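Local coordinates for protein putative isomerase (Streptomyces coelicolor A3, PDB 2OQH) that probably catalyses the dehydration of D-glucarate to 5-dehydro-4-deoxy-D-glucarate, as a TIM-barrel member of the enolase superfamily, at residues A99-C104 / G275-T280; D270-G275 / G299-I304. All blocks are in the same frame, centred on the assembly; numbering follows the deposited sequence.

Interaction 1 of 2, residues A99-C104 / G275-T280; sequences AVDVAC and GGIAAT
Asp101 joins the two domains of this enolase-superfamily fold, carrying a carboxylate from helix 85-112, in the N-terminal domain family region, to the start of barrel helix 277-289. The contact illustrates how a helix can have its first amide groups met by a side chain far away in sequence: the N-cap position is taken by Gly276, which has no side chain of its own to offer.

The direct polar link is a single hydrogen bond. Ile277 N donates to Asp101 OD2 over 2.9 Å, a nearly straight bond with 169° at the hydrogen. The amide does not lie in the carboxylate plane but approaches from above it, 49° out. Asp101 has CG anti to its own backbone N (chi1 -177°), which sets the carboxylate beside the Gly276-Ile277 backbone.

The other oxygen works through water. One water molecule donates to Asp101 OD1 at 2.6 Å and accepts from Ala278 N at 3.0 Å, so two successive amides at the helix start are tied to one carboxylate, directly and by relay. His79 NE2, in helix 75-81, also bonds OD1, helping to fix the rotation of the group. The nearby helix N-terminus would probably favour a negative charge here.

Close van der Waals contacts accompany these bonds. Gly276 CA lies 3.3 Å from Asp101 OD2, letting the carboxylate sit close to the backbone. Ile277 CB lies 3.8 Å from Asp101 OD2, while the isoleucine side chain also meets Leu120 and Val312. Val102, one residue along, packs on Val271. Within the first turn beyond the glycine, Thr280 OG1 donates to Gly276 O over 3.0 Å.

Interaction 2 of 2, residues D270-G275 / G299-I304; sequences DVYKWG and GGELGI
Tyr272 and Glu301 meet in a buried van der Waals contact just beyond the C-terminal ends of barrel strands 266-269 and 293-296, with no hydrogen bond from one segment to the other. Glu301 CG comes to 3.6 Å from Tyr272 CE2, and its OE2 lies 3.7 Å from Tyr272 CD2. Ring and carboxylate planes are almost parallel, 10° apart, although the two side chains cross obliquely. A bend at chi2 (71°) turns the glutamate back on its own loop, where OE2 accepts from Gly299 N on the syn side at 2.8 Å; OE1 is bonded by Ser298 OG.

The tyrosine is held at both ends. Its hydroxyl bonds Ala305 O, and its backbone N donates to Asp270 OD1 over 3.0 Å, a capping bond at the start of the short helix. Val271 CB covers one ring face. Two acidic groups come near each other where Asp270 OD1 stands 4.3 Å from Glu301 OE2, and Asp270 OD2 is weakly hydrogen-bonded to His297 ND1. An Asp-His pair at the ends of consecutive barrel strands is consistent with the dyad of the mandelate racemase subgroup, at the mouth of its TIM barrel.

Both contacts are buried, yet they occupy different levels of the fold. Interaction 2 is the more central, about 5 Å from the chain centre to its own, against about 13 Å for interaction 1, and joins two segments following neighbouring barrel strands. Interaction 1 joins the N-terminal domain to the barrel, through a carboxylate, a backbone amide and a water; across interaction 2 a tyrosine ring lies against a glutamate chain near a second acid, their hydrogen bonds running within each segment or to neighbours. The ranges share Gly275, at the turn between helices 271-274 and 277-289. The two also touch: Val271 CG2 lies 3.4 Å from Thr280 OG1, and Val102 CG2 packs 4.0 Å from Tyr272 OH.

Interaction 1 of 2, residues A99-C104 / G275-T280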
ATOM      1  N   ALA A  99      -7.178  -1.043 -10.683  1.00 16.25           N
ATOM      2  CA  ALA A  99      -7.916   0.205 -10.905  1.00 16.90           C
ATOM      3  C   ALA A  99      -9.352  -0.102 -11.334  1.00 16.73           C
ATOM      4  O   ALA A  99     -10.304   0.484 -10.820  1.00 17.25           O
ATOM      5  CB  ALA A  99      -7.222   1.038 -11.976  1.00 17.46           C
ATOM      6  N   VAL A 100      -9.495  -1.027 -12.282  1.00 16.09           N
ATOM      7  CA  VAL A 100     -10.806  -1.432 -12.773  1.00 16.57           C
ATOM      8  C   VAL A 100     -11.563  -2.172 -11.678  1.00 17.30           C
ATOM      9  O   VAL A 100     -12.775  -2.011 -11.529  1.00 16.87           O
ATOM     10  CB  VAL A 100     -10.672  -2.352 -14.009  1.00 16.98           C
ATOM     11  CG1 VAL A 100     -12.046  -2.811 -14.487  1.00 15.56           C
ATOM     12  CG2 VAL A 100      -9.936  -1.610 -15.121  1.00 17.51           C
ATOM     13  N   ASP A 101     -10.836  -2.986 -10.914  1.00 15.35           N
ATOM     14  CA  ASP A 101     -11.427  -3.755  -9.832  1.00 14.86           C
ATOM     15  C   ASP A 101     -12.068  -2.813  -8.824  1.00 14.94           C
ATOM     16  O   ASP A 101     -13.220  -3.001  -8.430  1.00 14.65           O
ATOM     17  CB  ASP A 101     -10.355  -4.595  -9.129  1.00 14.57           C
ATOM     18  CG  ASP A 101     -10.929  -5.483  -8.036  1.00 14.82           C
ATOM     19  OD1 ASP A 101     -11.359  -6.612  -8.341  1.00 14.88           O
ATOM     20  OD2 ASP A 101     -10.960  -5.044  -6.870  1.00 16.70           O
ATOM     21  N   VAL A 102     -11.310  -1.803  -8.408  1.00 14.79           N
ATOM     22  CA  VAL A 102     -11.791  -0.823  -7.443  1.00 15.41           C
ATOM     23  C   VAL A 102     -12.994  -0.044  -7.977  1.00 15.45           C
ATOM     24  O   VAL A 102     -13.974   0.158  -7.267  1.00 15.57           O
ATOM     25  CB  VAL A 102     -10.668   0.167  -7.068  1.00 16.70           C
ATOM     26  CG1 VAL A 102     -11.201   1.242  -6.126  1.00 16.65           C
ATOM     27  CG2 VAL A 102      -9.521  -0.589  -6.410  1.00 18.49           C
ATOM     28  N   ALA A 103     -12.924   0.382  -9.229  1.00 15.33           N
ATOM     29  CA  ALA A 103     -14.029   1.126  -9.828  1.00 17.09           C
ATOM     30  C   ALA A 103     -15.309   0.300  -9.796  1.00 17.25           C
ATOM     31  O   ALA A 103     -16.381   0.830  -9.537  1.00 17.20           O
ATOM     32  CB  ALA A 103     -13.690   1.523 -11.264  1.00 16.18           C
ATOM     33  N   CYS A 104     -15.195  -1.001 -10.049  1.00 17.24           N
ATOM     34  CA  CYS A 104     -16.372  -1.868 -10.023  1.00 18.01           C
ATOM     35  C   CYS A 104     -16.947  -1.998  -8.607  1.00 17.83           C
ATOM     36  O   CYS A 104     -18.165  -2.019  -8.425  1.00 18.27           O
ATOM     37  CB  CYS A 104     -16.027  -3.252 -10.585  1.00 19.58           C
ATOM     38  SG  CYS A 104     -15.770  -3.285 -12.365  1.00 19.79           S
ATOM     39  N   GLY A 275      -3.750  -6.838  -7.629  1.00 12.82           N
ATOM     40  CA  GLY A 275      -4.816  -6.816  -8.612  1.00 14.30           C
ATOM     41  C   GLY A 275      -6.250  -6.570  -8.184  1.00 15.74           C
ATOM     42  O   GLY A 275      -7.134  -6.514  -9.041  1.00 17.78           O
ATOM     43  N   GLY A 276      -6.510  -6.420  -6.890  1.00 14.06           N
ATOM     44  CA  GLY A 276      -7.883  -6.182  -6.484  1.00 12.80           C
ATOM     45  C   GLY A 276      -8.188  -6.328  -5.008  1.00 12.93           C
ATOM     46  O   GLY A 276      -7.337  -6.726  -4.206  1.00 12.44           O
ATOM     47  N   ILE A 277      -9.429  -6.006  -4.660  1.00 11.73           N
ATOM     48  CA  ILE A 277      -9.899  -6.071  -3.289  1.00 11.64           C
ATOM     49  C   ILE A 277     -10.119  -7.496  -2.791  1.00 13.11           C
ATOM     50  O   ILE A 277      -9.696  -7.840  -1.687  1.00 13.20           O
ATOM     51  CB  ILE A 277     -11.192  -5.255  -3.133  1.00 12.51           C
ATOM     52  CG1 ILE A 277     -10.853  -3.764  -3.267  1.00 12.58           C
ATOM     53  CG2 ILE A 277     -11.873  -5.574  -1.805  1.00 11.35           C
ATOM     54  CD1 ILE A 277     -12.023  -2.840  -3.115  1.00 14.11           C
ATOM     55  N   ALA A 278     -10.777  -8.319  -3.600  1.00 11.83           N
ATOM     56  CA  ALA A 278     -11.025  -9.699  -3.210  1.00 12.20           C
ATOM     57  C   ALA A 278      -9.704 -10.439  -2.997  1.00 11.80           C
ATOM     58  O   ALA A 278      -9.576 -11.219  -2.056  1.00 12.75           O
ATOM     59  CB  ALA A 278     -11.865 -10.410  -4.269  1.00 11.62           C
ATOM     60  N   ALA A 279      -8.723 -10.193  -3.865  1.00 11.95           N
ATOM     61  CA  ALA A 279      -7.426 -10.855  -3.732  1.00 10.67           C
ATOM     62  C   ALA A 279      -6.773 -10.495  -2.404  1.00 11.95           C
ATOM     63  O   ALA A 279      -6.123 -11.326  -1.782  1.00 11.60           O
ATOM     64  CB  ALA A 279      -6.515 -10.465  -4.879  1.00 11.38           C
ATOM     65  N   THR A 280      -6.950  -9.248  -1.976  1.00 10.63           N
ATOM     66  CA  THR A 280      -6.370  -8.780  -0.727  1.00  9.38           C
ATOM     67  C   THR A 280      -7.102  -9.392   0.469  1.00 10.83           C
ATOM     68  O   THR A 280      -6.474  -9.741   1.464  1.00 10.99           O
ATOM     69  CB  THR A 280      -6.395  -7.240  -0.660  1.00  9.85           C
ATOM     70  OG1 THR A 280      -5.662  -6.715  -1.776  1.00 12.76           O
ATOM     71  CG2 THR A 280      -5.761  -6.744   0.627  1.00  9.14           C
TER
HETATM   72  O   HOH W   1     -12.099  -8.036  -6.233  1.00 15.34           O

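Interaction 2 of 2, residues D270-G275 / G299-I304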
ATOM      1  N   ASP A 270      -1.607  -5.226  -0.632  1.00 13.41           N
ATOM      2  CA  ASP A 270      -1.629  -4.022  -1.455  1.00 14.44           C
ATOM      3  C   ASP A 270      -2.511  -4.325  -2.655  1.00 13.15           C
ATOM      4  O   ASP A 270      -2.138  -5.088  -3.551  1.00 13.40           O
ATOM      5  CB  ASP A 270      -0.216  -3.646  -1.924  1.00 13.57           C
ATOM      6  CG  ASP A 270      -0.203  -2.412  -2.818  1.00 17.89           C
ATOM      7  OD1 ASP A 270      -1.289  -1.884  -3.144  1.00 18.86           O
ATOM      8  OD2 ASP A 270       0.900  -1.966  -3.198  1.00 18.07           O
ATOM      9  N   VAL A 271      -3.692  -3.724  -2.654  1.00 13.88           N
ATOM     10  CA  VAL A 271      -4.659  -3.930  -3.717  1.00 15.20           C
ATOM     11  C   VAL A 271      -4.087  -3.699  -5.104  1.00 15.53           C
ATOM     12  O   VAL A 271      -4.362  -4.449  -6.038  1.00 14.91           O
ATOM     13  CB  VAL A 271      -5.879  -3.009  -3.520  1.00 14.71           C
ATOM     14  CG1 VAL A 271      -6.768  -3.033  -4.761  1.00 16.83           C
ATOM     15  CG2 VAL A 271      -6.654  -3.454  -2.303  1.00 13.51           C
ATOM     16  N   TYR A 272      -3.275  -2.660  -5.224  1.00 16.02           N
ATOM     17  CA  TYR A 272      -2.699  -2.289  -6.497  1.00 16.60           C
ATOM     18  C   TYR A 272      -1.581  -3.206  -6.939  1.00 18.04           C
ATOM     19  O   TYR A 272      -1.263  -3.270  -8.127  1.00 19.85           O
ATOM     20  CB  TYR A 272      -2.265  -0.827  -6.408  1.00 17.78           C
ATOM     21  CG  TYR A 272      -3.428  -0.028  -5.879  1.00 17.94           C
ATOM     22  CD1 TYR A 272      -4.580   0.131  -6.649  1.00 16.30           C
ATOM     23  CD2 TYR A 272      -3.465   0.393  -4.553  1.00 18.30           C
ATOM     24  CE1 TYR A 272      -5.743   0.668  -6.109  1.00 17.95           C
ATOM     25  CE2 TYR A 272      -4.632   0.934  -3.995  1.00 18.76           C
ATOM     26  CZ  TYR A 272      -5.770   1.063  -4.782  1.00 18.14           C
ATOM     27  OH  TYR A 272      -6.947   1.543  -4.238  1.00 21.30           O
ATOM     28  N   LYS A 273      -1.005  -3.937  -5.995  1.00 16.76           N
ATOM     29  CA  LYS A 273       0.063  -4.871  -6.315  1.00 16.48           C
ATOM     30  C   LYS A 273      -0.513  -6.269  -6.600  1.00 14.96           C
ATOM     31  O   LYS A 273      -0.001  -7.000  -7.446  1.00 15.83           O
ATOM     32  CB  LYS A 273       1.063  -4.918  -5.150  1.00 17.98           C
ATOM     33  CG  LYS A 273       2.276  -5.814  -5.369  1.00 20.02           C
ATOM     34  CD  LYS A 273       3.244  -5.750  -4.175  1.00 19.16           C
ATOM     35  CE  LYS A 273       4.089  -4.483  -4.175  1.00 20.11           C
ATOM     36  NZ  LYS A 273       5.466  -4.741  -4.681  1.00 19.50           N
ATOM     37  N   TRP A 274      -1.593  -6.615  -5.902  1.00 14.87           N
ATOM     38  CA  TRP A 274      -2.242  -7.915  -6.043  1.00 13.63           C
ATOM     39  C   TRP A 274      -3.427  -7.972  -7.018  1.00 14.86           C
ATOM     40  O   TRP A 274      -4.048  -9.020  -7.195  1.00 13.49           O
ATOM     41  CB  TRP A 274      -2.663  -8.415  -4.658  1.00 13.47           C
ATOM     42  CG  TRP A 274      -1.470  -8.763  -3.805  1.00 14.01           C
ATOM     43  CD1 TRP A 274      -0.534  -7.898  -3.314  1.00 14.97           C
ATOM     44  CD2 TRP A 274      -1.038 -10.076  -3.424  1.00 13.96           C
ATOM     45  NE1 TRP A 274       0.459  -8.590  -2.657  1.00 13.90           N
ATOM     46  CE2 TRP A 274       0.173  -9.928  -2.707  1.00 13.71           C
ATOM     47  CE3 TRP A 274      -1.555 -11.366  -3.618  1.00 13.37           C
ATOM     48  CZ2 TRP A 274       0.878 -11.027  -2.186  1.00 13.59           C
ATOM     49  CZ3 TRP A 274      -0.851 -12.460  -3.099  1.00 14.07           C
ATOM     50  CH2 TRP A 274       0.349 -12.279  -2.393  1.00 12.78           C
ATOM     51  N   GLY A 275      -3.750  -6.838  -7.629  1.00 12.82           N
ATOM     52  CA  GLY A 275      -4.816  -6.816  -8.612  1.00 14.30           C
ATOM     53  C   GLY A 275      -6.250  -6.570  -8.184  1.00 15.74           C
ATOM     54  O   GLY A 275      -7.134  -6.514  -9.041  1.00 17.78           O
ATOM     55  N   GLY A 299       2.051   2.426  -2.277  1.00 25.61           N
ATOM     56  CA  GLY A 299       2.792   2.752  -3.482  1.00 25.08           C
ATOM     57  C   GLY A 299       2.430   4.141  -3.979  1.00 24.99           C
ATOM     58  O   GLY A 299       2.376   4.370  -5.187  1.00 25.20           O
ATOM     59  N   GLY A 300       2.171   5.063  -3.050  1.00 23.87           N
ATOM     60  CA  GLY A 300       1.815   6.429  -3.410  1.00 23.72           C
ATOM     61  C   GLY A 300       0.328   6.702  -3.605  1.00 23.21           C
ATOM     62  O   GLY A 300      -0.051   7.664  -4.281  1.00 23.79           O
ATOM     63  N   GLU A 301      -0.528   5.879  -3.014  1.00 21.62           N
ATOM     64  CA  GLU A 301      -1.965   6.064  -3.154  1.00 21.28           C
ATOM     65  C   GLU A 301      -2.434   7.441  -2.717  1.00 20.73           C
ATOM     66  O   GLU A 301      -1.953   7.978  -1.722  1.00 20.77           O
ATOM     67  CB  GLU A 301      -2.738   5.037  -2.320  1.00 19.90           C
ATOM     68  CG  GLU A 301      -2.559   3.601  -2.736  1.00 24.20           C
ATOM     69  CD  GLU A 301      -1.187   3.083  -2.399  1.00 25.77           C
ATOM     70  OE1 GLU A 301      -0.723   3.351  -1.272  1.00 27.56           O
ATOM     71  OE2 GLU A 301      -0.583   2.404  -3.252  1.00 27.66           O
ATOM     72  N   LEU A 302      -3.379   8.005  -3.466  1.00 21.09           N
ATOM     73  CA  LEU A 302      -3.959   9.298  -3.107  1.00 21.93           C
ATOM     74  C   LEU A 302      -5.336   8.991  -2.503  1.00 21.72           C
ATOM     75  O   LEU A 302      -5.564   7.884  -2.010  1.00 22.46           O
ATOM     76  CB  LEU A 302      -4.080  10.212  -4.335  1.00 23.32           C
ATOM     77  CG  LEU A 302      -2.743  10.648  -4.963  1.00 25.78           C
ATOM     78  CD1 LEU A 302      -3.016  11.453  -6.227  1.00 27.83           C
ATOM     79  CD2 LEU A 302      -1.917  11.466  -3.967  1.00 26.69           C
ATOM     80  N   GLY A 303      -6.251   9.952  -2.547  1.00 21.20           N
ATOM     81  CA  GLY A 303      -7.566   9.762  -1.957  1.00 20.52           C
ATOM     82  C   GLY A 303      -8.417   8.564  -2.351  1.00 20.44           C
ATOM     83  O   GLY A 303      -8.899   7.824  -1.489  1.00 20.84           O
ATOM     84  N   ILE A 304      -8.637   8.377  -3.644  1.00 19.45           N
ATOM     85  CA  ILE A 304      -9.455   7.255  -4.091  1.00 18.99           C
ATOM     86  C   ILE A 304      -8.818   5.919  -3.694  1.00 17.07           C
ATOM     87  O   ILE A 304      -9.469   5.074  -3.080  1.00 16.80           O
ATOM     88  CB  ILE A 304      -9.669   7.304  -5.618  1.00 19.01           C
ATOM     89  CG1 ILE A 304     -10.387   8.607  -5.995  1.00 21.09           C
ATOM     90  CG2 ILE A 304     -10.500   6.104  -6.074  1.00 18.70           C
ATOM     91  CD1 ILE A 304     -10.533   8.815  -7.497  1.00 22.38           C
TER